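Local coordinates for putative transcriptional regulator protein (Vibrio parahaemolyticus, PDB 3ER6), which probably binds specific DNA sequences as a transcription regulator, this piece being its DJ-1/PfpI-family domain rather than its AraC-type helix-turn-helix part, at residues 29-34 / 174-179; 38-43 / 182-187; 120-125 / 144-149. The protein carries 1 engineered substitution. One frame throughout, in Å; residues are numbered along the deposited sequence.

Contact 1: 29-34 / 174-179; sequences EILETA and SVMLEI
Leu-31 CD2 lies 4.0 Å from the carbonyl O of Met-176, a flat peptide group; no aromatic ring takes part. In helix 22-37, the carbonyl O of Glu-29 is approached from opposite faces of its plane by Thr-33 N and Thr-33 OG1; the hydroxyl bond is 2.7 Å from OG1 to that O, with the donor tilted 26° out of the plane. The Glu-29 carboxylate is held by groups of the second subunit, among them Tyr-170 OH.

The grip between the helices is aliphatic. Both methyls of Leu-31, CD1 and CD2, face Met-176 SD at 4.2 Å. Met-176 sets out toward helix 22-37, then bends at chi2 (-31°) and chi3, which turns its end away and leaves CB to take Ile-30 CG2 at 4.1 Å. Leu-31 CD2 also reaches Ile-179 CG2, 4.3 Å away. The short helical segments run roughly parallel, their axes 10.2 Å apart and inclined by 30°. They belong to two neighbouring helices of the DJ-1/PfpI-type alpha/beta domain, and all four touching residues are buried; Met-176 and Ile-179 also pack on strand 110-114 of the central sheet.

No hydrogen bond crosses between the segments: van der Waals contact and the burial of apolar groups hold this interface together, while Glu-29 and Thr-33 put their polar atoms to work at the subunit boundary.

Contact 2: 38-43 / 182-187; sequences AEFQGF and EYFGKH
Phe-184, at the end of helix 173-184, drives its ring into the bend formed by Ala-38, Phe-40 and Phe-43. Its CB starts 3.9 Å from Ala-38 CB. Moving outward, CG and then CD1 pass the same methyl, with CD1 closest at 3.6 Å. Next along that rim, Phe-184 CE1 sits 3.6 Å from Phe-40 CG and almost as near Phe-40 CB. At the tip, CZ is shared: Phe-43 CD1 lies 4.0 Å from it, in the plane of the Phe-184 ring at its edge, and Phe-40 CD2 is equally near.

Both aromatic pairs are oblique. The Phe-40 and Phe-184 planes are inclined by 58° with centroids 5.5 Å apart, and Phe-43 is turned by much the same angle. One face of the Phe-184 ring carries Tyr-183 CB, 4.1 Å above its centre. Phe-40 has CG anti to its backbone N (chi1 -179°), which sends its ring toward Phe-184.

A Schellman motif at Glu-39 ends helix 22-37 and turns the chain toward strand 43-48. What results is a three-phenylalanine aromatic cluster at a helix-to-strand connection, joining the start of edge strand 43-48 of the alpha/beta sheet to the end of helix 173-184.

Contact 3: 120-125 / 144-149; sequences VVAKAG and ELFPEI
Ala-122 rests its methyl on the face of the Phe-146 ring, a CH-pi contact between two helix ends of the DJ-1/PfpI-type alpha/beta domain. CB of Ala-122 is 3.5 Å from the ring centroid of Phe-146 and only 3° off the ring normal, so all six ring carbons lie at nearly the same distance from it. The methyl has a second neighbour: Ile-149 CD1 is 3.5 Å from Ala-122 CB, a snug fit. The ring also reaches along the helix, where Phe-146 CE1 lies 3.5 Å from Lys-123 N, approached obliquely. Beyond that, Lys-123 CB touches Phe-146 CZ at 4.1 Å, before the rest of the lysine chain leads away.

The opposite ring face is covered from within its own segment, by Leu-145 CB 3.6 Å above the plane of Phe-146 and offset toward the rim. With Ala-122 on the other side, the ring is sandwiched between aliphatic carbons. Phe-142 of helix 136-145 adds a further ring, inclined to Phe-146 at about 45°.

Behind this first shell are a beta turn and a helix C-cap. Phe-146 leaves helical geometry after helix 136-145 and opens a type I beta turn, closed by Ile-149 N bonding to Phe-146 O at 2.9 Å; this turn brings Ile-149 back beside the ring. Ile-149 keeps CG1 anti to its carbonyl carbon (chi1 -58°), sending CD1 to the alanine methyl. On the other segment, a Schellman motif at Gly-125 ends helix 117-124, with Gly-125 N 3.0 Å from Ala-122 O. Glu-148 within the turn folds back as well, placing OE2 in the plane of the Phe-146 ring, at its edge, 3.9 Å from CD1.

Overall arrangement
Contacts 1 and 2 are neighbours, their centres about 10 Å apart, and both draw on helix 173-184; they touch where Phe-43 packs against Leu-31 and Glu-32. Their segments alternate along the chain, 29-34 and 38-43 first, then 174-179 and 182-187, so together they tie an early helix and its exit to the C-terminal helices. Contact 3 falls between those halves in sequence, on the other side of the chain's centre, with its own centre about 26 Å from that of contact 1 and 33 Å from that of contact 2. All three contacts join parts of one chain, but only contact 1 has segments that also meet the second subunit.

Contact 1: 29-34 / 174-179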
loop_
_atom_site.group_PDB
_atom_site.type_symbol
_atom_site.label_atom_id
_atom_site.label_comp_id
_atom_site.label_asym_id
_atom_site.label_seq_id
_atom_site.Cartn_x
_atom_site.Cartn_y
_atom_site.Cartn_z
ATOM N N GLU A 29 -5.683 -5.054 3.054
ATOM C CA GLU A 29 -5.440 -6.206 2.187
ATOM C C GLU A 29 -4.754 -7.281 2.984
ATOM O O GLU A 29 -5.074 -8.452 2.811
ATOM C CB GLU A 29 -4.521 -5.769 1.027
ATOM C CG GLU A 29 -5.353 -4.900 0.023
ATOM C CD GLU A 29 -4.559 -4.309 -1.187
ATOM O OE1 GLU A 29 -3.401 -4.651 -1.370
ATOM O OE2 GLU A 29 -5.157 -3.492 -1.914
ATOM N N ILE A 30 -3.775 -6.920 3.835
ATOM C CA ILE A 30 -3.061 -7.961 4.595
ATOM C C ILE A 30 -4.021 -8.570 5.620
ATOM O O ILE A 30 -4.128 -9.771 5.736
ATOM C CB ILE A 30 -1.770 -7.398 5.334
ATOM C CG1 ILE A 30 -0.717 -6.947 4.302
ATOM C CG2 ILE A 30 -1.126 -8.476 6.363
ATOM C CD1 ILE A 30 0.379 -6.053 4.867
ATOM N N LEU A 31 -4.659 -7.736 6.437
ATOM C CA LEU A 31 -5.615 -8.279 7.405
ATOM C C LEU A 31 -6.698 -9.194 6.804
ATOM O O LEU A 31 -6.978 -10.286 7.382
ATOM C CB LEU A 31 -6.227 -7.159 8.250
ATOM C CG LEU A 31 -5.165 -6.421 9.124
ATOM C CD1 LEU A 31 -5.886 -5.290 9.861
ATOM C CD2 LEU A 31 -4.310 -7.331 10.104
ATOM N N GLU A 32 -7.367 -8.768 5.714
ATOM C CA GLU A 32 -8.409 -9.637 5.106
ATOM C C GLU A 32 -7.840 -10.942 4.506
ATOM O O GLU A 32 -8.471 -12.036 4.630
ATOM C CB GLU A 32 -9.241 -8.908 4.049
ATOM C CG GLU A 32 -10.046 -7.779 4.705
ATOM C CD GLU A 32 -11.158 -7.277 3.812
ATOM O OE1 GLU A 32 -11.240 -7.720 2.640
ATOM O OE2 GLU A 32 -11.950 -6.419 4.296
ATOM N N THR A 33 -6.687 -10.837 3.853
ATOM C CA THR A 33 -5.997 -12.029 3.356
ATOM C C THR A 33 -5.752 -13.061 4.464
ATOM O O THR A 33 -5.981 -14.240 4.280
ATOM C CB THR A 33 -4.688 -11.649 2.559
ATOM O OG1 THR A 33 -5.066 -10.758 1.480
ATOM C CG2 THR A 33 -3.971 -12.922 1.993
ATOM N N ALA A 34 -5.271 -12.600 5.613
ATOM C CA ALA A 34 -5.027 -13.483 6.772
ATOM C C ALA A 34 -6.346 -14.070 7.310
ATOM O O ALA A 34 -6.405 -15.256 7.672
ATOM C CB ALA A 34 -4.355 -12.683 7.848
ATOM N N SER A 174 5.562 -6.164 10.669
ATOM C CA SER A 174 5.687 -6.688 12.009
ATOM C C SER A 174 4.415 -6.413 12.833
ATOM O O SER A 174 3.924 -7.313 13.530
ATOM C CB SER A 174 6.972 -6.267 12.732
ATOM O OG SER A 174 6.884 -4.924 13.139
ATOM N N VAL A 175 3.866 -5.202 12.732
ATOM C CA VAL A 175 2.634 -4.904 13.471
ATOM C C VAL A 175 1.427 -5.701 12.989
ATOM O O VAL A 175 0.673 -6.271 13.788
ATOM C CB VAL A 175 2.319 -3.355 13.514
ATOM C CG1 VAL A 175 0.918 -3.118 13.910
ATOM C CG2 VAL A 175 3.275 -2.631 14.515
ATOM N N MET A 176 1.215 -5.714 11.670
ATOM C CA MET A 176 0.050 -6.396 11.107
ATOM C C MET A 176 0.076 -7.916 11.471
ATOM O O MET A 176 -0.938 -8.504 11.861
ATOM C CB MET A 176 -0.015 -6.144 9.584
ATOM C CG MET A 176 -0.662 -4.744 9.206
ATOM S SD MET A 176 -1.950 -3.894 10.166
ATOM C CE MET A 176 -1.383 -2.179 10.122
ATOM N N LEU A 177 1.255 -8.523 11.381
ATOM C CA LEU A 177 1.387 -9.954 11.736
ATOM C C LEU A 177 1.208 -10.208 13.230
ATOM O O LEU A 177 0.681 -11.237 13.629
ATOM C CB LEU A 177 2.735 -10.536 11.285
ATOM C CG LEU A 177 2.926 -10.530 9.772
ATOM C CD1 LEU A 177 4.310 -11.060 9.479
ATOM C CD2 LEU A 177 1.838 -11.362 9.046
ATOM N N GLU A 178 1.629 -9.253 14.041
ATOM C CA GLU A 178 1.389 -9.364 15.451
ATOM C C GLU A 178 -0.096 -9.444 15.722
ATOM O O GLU A 178 -0.537 -10.351 16.401
ATOM C CB GLU A 178 2.016 -8.185 16.188
ATOM C CG GLU A 178 2.073 -8.409 17.679
ATOM C CD GLU A 178 2.961 -9.611 18.066
ATOM O OE1 GLU A 178 2.530 -10.314 18.993
ATOM O OE2 GLU A 178 4.048 -9.858 17.453
ATOM N N ILE A 179 -0.864 -8.534 15.138
ATOM C CA ILE A 179 -2.301 -8.507 15.309
ATOM C C ILE A 179 -2.899 -9.797 14.731
ATOM O O ILE A 179 -3.771 -10.436 15.368
ATOM C CB ILE A 179 -2.887 -7.275 14.582
ATOM C CG1 ILE A 179 -2.488 -5.964 15.281
ATOM C CG2 ILE A 179 -4.389 -7.388 14.391
ATOM C CD1 ILE A 179 -2.905 -5.950 16.613
#

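Contact 2: 38-43 / 182-187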
loop_
_atom_site.group_PDB
_atom_site.type_symbol
_atom_site.label_atom_id
_atom_site.label_comp_id
_atom_site.label_asym_id
_atom_site.label_seq_id
_atom_site.Cartn_x
_atom_site.Cartn_y
_atom_site.Cartn_z
ATOM N N ALA A 38 -7.241 -17.956 7.716
ATOM C CA ALA A 38 -7.788 -18.506 8.956
ATOM C C ALA A 38 -9.174 -19.115 8.745
ATOM O O ALA A 38 -9.746 -19.645 9.672
ATOM C CB ALA A 38 -7.880 -17.390 10.044
ATOM N N GLU A 39 -9.702 -19.001 7.536
ATOM C CA GLU A 39 -11.070 -19.359 7.202
ATOM C C GLU A 39 -12.063 -18.762 8.199
ATOM O O GLU A 39 -13.054 -19.415 8.641
ATOM C CB GLU A 39 -11.231 -20.878 7.087
ATOM C CG GLU A 39 -10.321 -21.487 6.068
ATOM C CD GLU A 39 -10.442 -23.025 6.042
ATOM O OE1 GLU A 39 -11.152 -23.510 5.177
ATOM O OE2 GLU A 39 -9.904 -23.739 6.925
ATOM N N PHE A 40 -11.825 -17.495 8.518
ATOM C CA PHE A 40 -12.677 -16.792 9.465
ATOM C C PHE A 40 -13.725 -15.993 8.724
ATOM O O PHE A 40 -13.402 -15.172 7.871
ATOM C CB PHE A 40 -11.838 -15.849 10.288
ATOM C CG PHE A 40 -12.618 -15.104 11.310
ATOM C CD1 PHE A 40 -13.154 -15.786 12.421
ATOM C CD2 PHE A 40 -12.767 -13.734 11.218
ATOM C CE1 PHE A 40 -13.873 -15.074 13.405
ATOM C CE2 PHE A 40 -13.478 -13.002 12.203
ATOM C CZ PHE A 40 -14.042 -13.674 13.279
ATOM N N GLN A 41 -14.976 -16.169 9.117
ATOM C CA GLN A 41 -16.078 -15.653 8.347
ATOM C C GLN A 41 -16.662 -14.325 8.864
ATOM O O GLN A 41 -17.450 -13.693 8.171
ATOM C CB GLN A 41 -17.202 -16.698 8.334
ATOM C CG GLN A 41 -17.814 -16.882 7.005
ATOM C CD GLN A 41 -16.850 -17.519 6.000
ATOM O OE1 GLN A 41 -17.137 -17.555 4.798
ATOM N NE2 GLN A 41 -15.713 -18.029 6.484
ATOM N N GLY A 42 -16.322 -13.905 10.070
ATOM C CA GLY A 42 -16.976 -12.703 10.599
ATOM C C GLY A 42 -16.115 -11.455 10.672
ATOM O O GLY A 42 -16.214 -10.652 11.628
ATOM N N PHE A 43 -15.242 -11.304 9.686
ATOM C CA PHE A 43 -14.248 -10.238 9.725
ATOM C C PHE A 43 -14.803 -9.101 8.875
ATOM O O PHE A 43 -15.150 -9.326 7.702
ATOM C CB PHE A 43 -12.921 -10.756 9.153
ATOM C CG PHE A 43 -11.731 -9.850 9.439
ATOM C CD1 PHE A 43 -11.175 -9.787 10.716
ATOM C CD2 PHE A 43 -11.175 -9.089 8.439
ATOM C CE1 PHE A 43 -10.058 -8.966 11.000
ATOM C CE2 PHE A 43 -10.063 -8.269 8.695
ATOM C CZ PHE A 43 -9.524 -8.190 9.992
ATOM N N GLU A 182 -2.341 -12.593 17.268
ATOM C CA GLU A 182 -3.293 -12.394 18.383
ATOM C C GLU A 182 -4.677 -12.923 18.116
ATOM O O GLU A 182 -5.243 -13.582 18.990
ATOM C CB GLU A 182 -3.387 -10.915 18.747
ATOM C CG GLU A 182 -2.115 -10.461 19.370
ATOM C CD GLU A 182 -2.242 -9.113 20.059
ATOM O OE1 GLU A 182 -3.134 -8.993 20.959
ATOM O OE2 GLU A 182 -1.424 -8.209 19.703
ATOM N N TYR A 183 -5.242 -12.644 16.937
ATOM C CA TYR A 183 -6.623 -13.070 16.681
ATOM C C TYR A 183 -6.770 -14.438 16.084
ATOM O O TYR A 183 -7.778 -15.109 16.349
ATOM C CB TYR A 183 -7.321 -12.061 15.775
ATOM C CG TYR A 183 -7.610 -10.768 16.500
ATOM C CD1 TYR A 183 -8.693 -10.679 17.388
ATOM C CD2 TYR A 183 -6.817 -9.658 16.312
ATOM C CE1 TYR A 183 -8.968 -9.503 18.058
ATOM C CE2 TYR A 183 -7.081 -8.445 16.992
ATOM C CZ TYR A 183 -8.161 -8.385 17.873
ATOM O OH TYR A 183 -8.459 -7.204 18.546
ATOM N N PHE A 184 -5.792 -14.825 15.245
ATOM C CA PHE A 184 -5.912 -16.012 14.420
ATOM C C PHE A 184 -4.872 -17.105 14.735
ATOM O O PHE A 184 -5.015 -18.245 14.288
ATOM C CB PHE A 184 -5.852 -15.652 12.918
ATOM C CG PHE A 184 -6.903 -14.690 12.485
ATOM C CD1 PHE A 184 -8.255 -15.000 12.649
ATOM C CD2 PHE A 184 -6.565 -13.478 11.904
ATOM C CE1 PHE A 184 -9.246 -14.117 12.255
ATOM C CE2 PHE A 184 -7.563 -12.590 11.496
ATOM C CZ PHE A 184 -8.898 -12.903 11.669
ATOM N N GLY A 185 -3.819 -16.772 15.469
ATOM C CA GLY A 185 -2.850 -17.769 15.855
ATOM C C GLY A 185 -1.605 -17.854 14.985
ATOM O O GLY A 185 -1.471 -17.152 13.956
ATOM N N LYS A 186 -0.713 -18.753 15.364
ATOM C CA LYS A 186 0.617 -18.799 14.771
ATOM C C LYS A 186 0.664 -19.193 13.302
ATOM O O LYS A 186 1.394 -18.587 12.490
ATOM C CB LYS A 186 1.555 -19.737 15.558
ATOM C CG LYS A 186 2.347 -19.018 16.628
ATOM C CD LYS A 186 3.436 -19.925 17.275
ATOM C CE LYS A 186 2.816 -20.896 18.326
ATOM N NZ LYS A 186 2.496 -20.177 19.616
ATOM N N HIS A 187 -0.086 -20.224 12.955
ATOM C CA HIS A 187 -0.015 -20.733 11.598
ATOM C C HIS A 187 -0.508 -19.656 10.632
ATOM O O HIS A 187 0.077 -19.448 9.565
ATOM C CB HIS A 187 -0.913 -22.006 11.481
ATOM C CG HIS A 187 -0.183 -23.283 11.784
ATOM N ND1 HIS A 187 1.130 -23.488 11.421
ATOM C CD2 HIS A 187 -0.570 -24.399 12.455
ATOM C CE1 HIS A 187 1.527 -24.669 11.860
ATOM N NE2 HIS A 187 0.503 -25.257 12.456
#

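Contact 3: 120-125 / 144-149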
loop_
_atom_site.group_PDB
_atom_site.type_symbol
_atom_site.label_atom_id
_atom_site.label_comp_id
_atom_site.label_asym_id
_atom_site.label_seq_id
_atom_site.Cartn_x
_atom_site.Cartn_y
_atom_site.Cartn_z
ATOM N N VAL A 120 -0.742 11.589 15.516
ATOM C CA VAL A 120 -2.102 11.637 16.067
ATOM C C VAL A 120 -2.187 10.938 17.441
ATOM O O VAL A 120 -2.716 11.501 18.438
ATOM C CB VAL A 120 -3.145 10.999 15.099
ATOM C CG1 VAL A 120 -4.557 11.100 15.693
ATOM C CG2 VAL A 120 -3.090 11.683 13.704
ATOM N N VAL A 121 -1.650 9.723 17.528
ATOM C CA VAL A 121 -1.687 9.039 18.843
ATOM C C VAL A 121 -0.772 9.799 19.880
ATOM O O VAL A 121 -1.115 9.859 21.060
ATOM C CB VAL A 121 -1.320 7.523 18.765
ATOM C CG1 VAL A 121 -2.290 6.799 17.860
ATOM C CG2 VAL A 121 0.079 7.349 18.276
ATOM N N ALA A 122 0.345 10.384 19.433
ATOM C CA ALA A 122 1.180 11.217 20.347
ATOM C C ALA A 122 0.363 12.354 20.916
ATOM O O ALA A 122 0.256 12.484 22.141
ATOM C CB ALA A 122 2.465 11.743 19.656
ATOM N N LYS A 123 -0.217 13.161 20.030
ATOM C CA LYS A 123 -1.070 14.268 20.423
ATOM C C LYS A 123 -2.205 13.848 21.364
ATOM O O LYS A 123 -2.500 14.534 22.325
ATOM C CB LYS A 123 -1.662 14.956 19.193
ATOM C CG LYS A 123 -2.467 16.188 19.550
ATOM C CD LYS A 123 -2.771 16.970 18.284
ATOM C CE LYS A 123 -3.497 18.251 18.585
ATOM N NZ LYS A 123 -2.997 18.827 19.895
ATOM N N ALA A 124 -2.822 12.709 21.112
ATOM C CA ALA A 124 -3.932 12.259 21.885
ATOM C C ALA A 124 -3.506 11.670 23.252
ATOM O O ALA A 124 -4.354 11.369 24.014
ATOM C CB ALA A 124 -4.757 11.247 21.109
ATOM N N GLY A 125 -2.209 11.533 23.537
ATOM C CA GLY A 125 -1.772 10.987 24.815
ATOM C C GLY A 125 -2.001 9.502 25.022
ATOM O O GLY A 125 -1.988 9.031 26.165
ATOM N N GLU A 144 10.477 18.036 17.764
ATOM C CA GLU A 144 10.055 19.412 18.044
ATOM C C GLU A 144 8.692 19.462 18.722
ATOM O O GLU A 144 8.500 20.169 19.714
ATOM C CB GLU A 144 10.036 20.228 16.756
ATOM C CG GLU A 144 11.386 20.258 16.043
ATOM C CD GLU A 144 12.524 20.831 16.924
ATOM O OE1 GLU A 144 12.853 22.027 16.734
ATOM O OE2 GLU A 144 13.104 20.106 17.785
ATOM N N LEU A 145 7.744 18.649 18.247
ATOM C CA LEU A 145 6.381 18.674 18.811
ATOM C C LEU A 145 6.196 17.929 20.126
ATOM O O LEU A 145 5.349 18.313 20.958
ATOM C CB LEU A 145 5.348 18.210 17.731
ATOM C CG LEU A 145 5.461 18.974 16.407
ATOM C CD1 LEU A 145 4.521 18.396 15.292
ATOM C CD2 LEU A 145 5.130 20.412 16.671
ATOM N N PHE A 146 6.905 16.805 20.273
ATOM C CA PHE A 146 6.734 15.920 21.407
ATOM C C PHE A 146 8.103 15.652 22.028
ATOM O O PHE A 146 8.561 14.497 22.065
ATOM C CB PHE A 146 6.066 14.594 20.962
ATOM C CG PHE A 146 4.765 14.812 20.207
ATOM C CD1 PHE A 146 3.604 15.214 20.878
ATOM C CD2 PHE A 146 4.734 14.687 18.804
ATOM C CE1 PHE A 146 2.415 15.477 20.169
ATOM C CE2 PHE A 146 3.563 14.950 18.074
ATOM C CZ PHE A 146 2.400 15.357 18.760
ATOM N N PRO A 147 8.770 16.709 22.539
ATOM C CA PRO A 147 10.111 16.415 23.040
ATOM C C PRO A 147 10.036 15.543 24.271
ATOM O O PRO A 147 11.036 14.922 24.622
ATOM C CB PRO A 147 10.704 17.808 23.359
ATOM C CG PRO A 147 9.477 18.653 23.633
ATOM C CD PRO A 147 8.454 18.126 22.579
ATOM N N GLU A 148 8.845 15.436 24.875
ATOM C CA GLU A 148 8.660 14.557 26.055
ATOM C C GLU A 148 8.497 13.076 25.692
ATOM O O GLU A 148 8.450 12.213 26.564
ATOM C CB GLU A 148 7.453 15.016 26.884
ATOM C CG GLU A 148 6.026 14.790 26.268
ATOM C CD GLU A 148 5.632 15.764 25.149
ATOM O OE1 GLU A 148 6.471 16.618 24.736
ATOM O OE2 GLU A 148 4.467 15.662 24.671
ATOM N N ILE A 149 8.390 12.797 24.398
ATOM C CA ILE A 149 8.293 11.410 23.946
ATOM C C ILE A 149 9.674 10.943 23.444
ATOM O O ILE A 149 10.259 11.544 22.547
ATOM C CB ILE A 149 7.208 11.221 22.876
ATOM C CG1 ILE A 149 5.848 11.688 23.425
ATOM C CG2 ILE A 149 7.184 9.720 22.391
ATOM C CD1 ILE A 149 4.692 11.672 22.404
#